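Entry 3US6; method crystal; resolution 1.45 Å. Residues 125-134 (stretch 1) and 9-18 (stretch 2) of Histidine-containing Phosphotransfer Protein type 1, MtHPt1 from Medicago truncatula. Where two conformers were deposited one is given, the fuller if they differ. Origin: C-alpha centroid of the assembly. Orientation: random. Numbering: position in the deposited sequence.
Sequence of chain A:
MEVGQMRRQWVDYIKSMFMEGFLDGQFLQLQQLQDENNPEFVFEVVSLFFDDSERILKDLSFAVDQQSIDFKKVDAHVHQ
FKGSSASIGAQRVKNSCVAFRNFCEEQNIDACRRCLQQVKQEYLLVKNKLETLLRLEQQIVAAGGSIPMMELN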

# COMPACT_ATOMS: atom_id res chain seq x y z
N LEU A 125 3.41 -1.12 -6.97
CA LEU A 125 4.53 -1.91 -6.45
C LEU A 125 4.10 -2.64 -5.19
O LEU A 125 4.35 -3.84 -5.04
CB LEU A 125 5.76 -1.04 -6.15
CG LEU A 125 6.55 -0.55 -7.38
CD1 LEU A 125 7.67 0.36 -6.92
CD2 LEU A 125 7.04 -1.70 -8.27
N VAL A 126 3.56 -1.94 -4.21
CA VAL A 126 3.23 -2.59 -2.97
C VAL A 126 2.03 -3.53 -3.15
O VAL A 126 1.99 -4.55 -2.44
CB VAL A 126 3.04 -1.58 -1.80
CG1 VAL A 126 1.75 -0.81 -1.88
CG2 VAL A 126 3.21 -2.26 -0.47
N LYS A 127 1.08 -3.21 -4.04
CA LYS A 127 -0.01 -4.14 -4.28
C LYS A 127 0.55 -5.46 -4.77
O LYS A 127 0.16 -6.52 -4.25
CB LYS A 127 -0.99 -3.57 -5.29
CG LYS A 127 -2.06 -4.54 -5.75
CD LYS A 127 -2.99 -3.93 -6.78
CE LYS A 127 -4.18 -4.87 -7.01
NZ LYS A 127 -4.75 -4.64 -8.36
N ASN A 128 1.36 -5.42 -5.81
CA ASN A 128 1.93 -6.63 -6.35
C ASN A 128 2.72 -7.39 -5.28
O ASN A 128 2.57 -8.62 -5.18
CB ASN A 128 2.72 -6.37 -7.60
CG ASN A 128 1.80 -6.18 -8.79
OD1 ASN A 128 1.35 -7.13 -9.41
ND2 ASN A 128 1.56 -4.92 -9.12
N LYS A 129 3.55 -6.71 -4.51
CA LYS A 129 4.39 -7.40 -3.53
C LYS A 129 3.49 -8.03 -2.45
O LYS A 129 3.75 -9.15 -1.94
CB LYS A 129 5.39 -6.44 -2.89
CG LYS A 129 6.47 -5.99 -3.85
CD LYS A 129 7.28 -4.87 -3.24
CE LYS A 129 8.49 -4.42 -4.08
NZ LYS A 129 9.51 -5.44 -4.14
N LEU A 130 2.45 -7.31 -2.01
CA LEU A 130 1.51 -7.85 -1.03
C LEU A 130 0.79 -9.09 -1.54
O LEU A 130 0.59 -10.06 -0.79
CB LEU A 130 0.50 -6.81 -0.56
CG LEU A 130 1.05 -5.78 0.43
CD1 LEU A 130 0.09 -4.69 0.67
CD2 LEU A 130 1.37 -6.45 1.75
N GLU A 131 0.42 -9.08 -2.81
CA GLU A 131 -0.25 -10.27 -3.40
C GLU A 131 0.70 -11.46 -3.32
O GLU A 131 0.28 -12.58 -3.02
CB GLU A 131 -0.73 -9.99 -4.79
CG GLU A 131 -1.83 -8.97 -4.77
CD GLU A 131 -2.32 -8.64 -6.17
OE1 GLU A 131 -1.57 -8.74 -7.18
OE2 GLU A 131 -3.46 -8.15 -6.33
N THR A 132 1.94 -11.26 -3.69
CA THR A 132 2.97 -12.29 -3.61
C THR A 132 3.14 -12.79 -2.14
O THR A 132 3.19 -14.00 -1.87
CB THR A 132 4.29 -11.83 -4.21
OG1 THR A 132 4.09 -11.67 -5.61
CG2 THR A 132 5.45 -12.83 -3.96
N LEU A 133 3.29 -11.89 -1.21
CA LEU A 133 3.42 -12.23 0.20
C LEU A 133 2.21 -13.05 0.68
O LEU A 133 2.38 -14.08 1.33
CB LEU A 133 3.57 -10.93 0.99
CG LEU A 133 3.86 -11.16 2.47
CD1 LEU A 133 5.27 -11.60 2.70
CD2 LEU A 133 3.52 -9.88 3.27
N LEU A 134 1.01 -12.55 0.37
CA LEU A 134 -0.24 -13.22 0.80
C LEU A 134 -0.43 -14.60 0.15
O LEU A 134 -0.90 -15.54 0.81
CB LEU A 134 -1.43 -12.31 0.59
CG LEU A 134 -1.39 -11.16 1.59
CD1 LEU A 134 -2.43 -10.15 1.21
CD2 LEU A 134 -1.63 -11.65 3.06
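Stretch 2, residues 9-18: QWVDYIKSMF

Residues 9-18 form a continuous α-helix, part of a longer one, that packs antiparallel on helix 125-134; the N-to-C directions differ by 160° (signed crossing angle -160°), and the axes approach to 10.6 Å. In the register, Trp10 lies beside Leu133 (CA to CA 7.0 Å) and Met17 beside Lys129 (CA to CA 8.0 Å), so stretch 2 runs from the Leu133 end of stretch 1 back toward Val126. No direct hydrogen bond crosses the interface, which buries 428 Å² in total.

Gln9 is out of reach of stretch 1. Trp10 (chi1 t, chi2 91°) starts sideways, but its indole reaches in until NE1 lies 3.5 Å from Leu133 CD1; NE1 itself is hydrogen-bonded elsewhere in the structure. Val11 points away and Asp12 is out of reach. One turn on from Trp10, Tyr13 (chi1 t, chi2 73°) points toward stretch 1, and its side chain reaches across to Lys129, Thr132 and Leu133. Thr132 CG2 makes an off-centre CH-pi contact, 4.1 Å from the centroid of the Tyr13 ring, while Leu133 CD1 meets the ring edge, 4.1 Å from Tyr13 CD2. The far end of the ring extends to Lys129, with Tyr13 OH 3.5 Å from Lys129 CA. Ile14 adds its CB, 3.9 Å from Leu133 CD1, so that this one methyl is shared by Trp10, Tyr13 and Ile14.

Lys15 is out of reach. Ser16 (chi1 p) turns its OG back to Tyr13 O at 2.6 Å, and its link to stretch 1 is through water: water 2 donates to Ser16 OG (3.2 Å) and accepts from Lys129 NZ (2.9 Å). Water 1 accepts from Lys129 NZ (3.1 Å) and is hydrogen-bonded to Tyr13 OH (2.7 Å). Met17 (m, t, p) points toward stretch 1, its CE 3.5 Å from Lys129 CB, 4.2 Å from Leu130 CD2 and 4.4 Å from Val126 CG2. Phe18 is out of reach of stretch 1.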

# COMPACT_ATOMS: atom_id res chain seq x y z
N GLN A 9 11.64 -18.33 2.73
CA GLN A 9 11.35 -17.40 1.66
C GLN A 9 10.48 -16.24 2.11
O GLN A 9 10.69 -15.14 1.69
CB GLN A 9 10.65 -18.11 0.52
CG GLN A 9 11.47 -19.13 -0.16
CD GLN A 9 10.68 -19.88 -1.22
OE1 GLN A 9 9.55 -20.23 -1.03
NE2 GLN A 9 11.30 -20.11 -2.32
N TRP A 10 9.52 -16.52 2.95
CA TRP A 10 8.66 -15.49 3.52
C TRP A 10 9.44 -14.52 4.36
O TRP A 10 9.30 -13.31 4.20
CB TRP A 10 7.52 -16.15 4.39
CG TRP A 10 6.50 -15.18 5.00
CD1 TRP A 10 5.34 -14.79 4.45
CD2 TRP A 10 6.63 -14.46 6.25
NE1 TRP A 10 4.71 -13.87 5.29
CE2 TRP A 10 5.52 -13.63 6.36
CE3 TRP A 10 7.61 -14.42 7.25
CZ2 TRP A 10 5.29 -12.83 7.48
CZ3 TRP A 10 7.42 -13.60 8.32
CH2 TRP A 10 6.28 -12.83 8.43
N VAL A 11 10.25 -15.05 5.25
CA VAL A 11 11.10 -14.15 6.04
C VAL A 11 11.92 -13.22 5.17
O VAL A 11 11.96 -12.00 5.40
CB VAL A 11 12.02 -14.98 7.00
CG1 VAL A 11 13.10 -14.14 7.65
CG2 VAL A 11 11.16 -15.69 8.05
N ASP A 12 12.61 -13.80 4.20
CA ASP A 12 13.45 -13.03 3.32
C ASP A 12 12.62 -12.00 2.51
O ASP A 12 13.08 -10.85 2.30
CB ASP A 12 14.27 -13.92 2.37
CG ASP A 12 15.30 -14.77 3.11
OD1 ASP A 12 15.64 -14.44 4.27
OD2 ASP A 12 15.75 -15.78 2.49
N TYR A 13 11.48 -12.40 1.96
CA TYR A 13 10.67 -11.50 1.14
C TYR A 13 10.12 -10.34 1.95
O TYR A 13 10.24 -9.17 1.56
CB TYR A 13 9.57 -12.30 0.44
CG TYR A 13 8.93 -11.55 -0.72
CD1 TYR A 13 9.63 -11.37 -1.91
CD2 TYR A 13 7.68 -10.98 -0.62
CE1 TYR A 13 9.07 -10.67 -2.97
CE2 TYR A 13 7.11 -10.31 -1.68
CZ TYR A 13 7.82 -10.16 -2.84
OH TYR A 13 7.19 -9.47 -3.86
N ILE A 14 9.53 -10.63 3.10
CA ILE A 14 8.94 -9.56 3.89
C ILE A 14 10.08 -8.69 4.43
O ILE A 14 9.90 -7.44 4.52
CB ILE A 14 8.02 -10.06 5.01
CG1 ILE A 14 7.07 -8.91 5.40
CG2 ILE A 14 8.76 -10.67 6.19
CD1 ILE A 14 6.00 -9.29 6.40
N LYS A 15 11.23 -9.24 4.78
CA LYS A 15 12.31 -8.39 5.22
C LYS A 15 12.74 -7.42 4.14
O LYS A 15 13.08 -6.32 4.43
CB LYS A 15 13.48 -9.24 5.69
CG LYS A 15 14.67 -8.47 6.11
CD LYS A 15 15.46 -9.18 7.23
CE LYS A 15 15.43 -10.66 7.12
NZ LYS A 15 16.78 -11.23 7.50
N SER A 16 12.73 -7.85 2.89
CA SER A 16 13.07 -6.92 1.80
C SER A 16 12.05 -5.81 1.74
O SER A 16 12.39 -4.67 1.52
CB SER A 16 13.16 -7.66 0.46
OG SER A 16 11.91 -8.07 -0.11
N MET A 17 10.80 -6.15 1.98
CA MET A 17 9.74 -5.12 1.91
C MET A 17 9.95 -4.09 2.98
O MET A 17 9.74 -2.91 2.75
CB MET A 17 8.35 -5.77 2.00
CG MET A 17 8.00 -6.60 0.78
SD MET A 17 6.37 -7.35 0.84
CE MET A 17 5.38 -5.90 0.61
N PHE A 18 10.31 -4.51 4.20
CA PHE A 18 10.56 -3.54 5.27
C PHE A 18 11.84 -2.76 4.96
O PHE A 18 11.88 -1.54 5.17
CB PHE A 18 10.62 -4.20 6.68
CG PHE A 18 9.30 -4.54 7.25
CD1 PHE A 18 8.64 -3.62 8.04
CD2 PHE A 18 8.67 -5.68 6.94
CE1 PHE A 18 7.40 -3.90 8.55
CE2 PHE A 18 7.41 -5.96 7.49
CZ PHE A 18 6.80 -5.08 8.25
O HOH W 1 8.81 -8.15 -5.50
O HOH W 2 10.60 -5.52 -1.46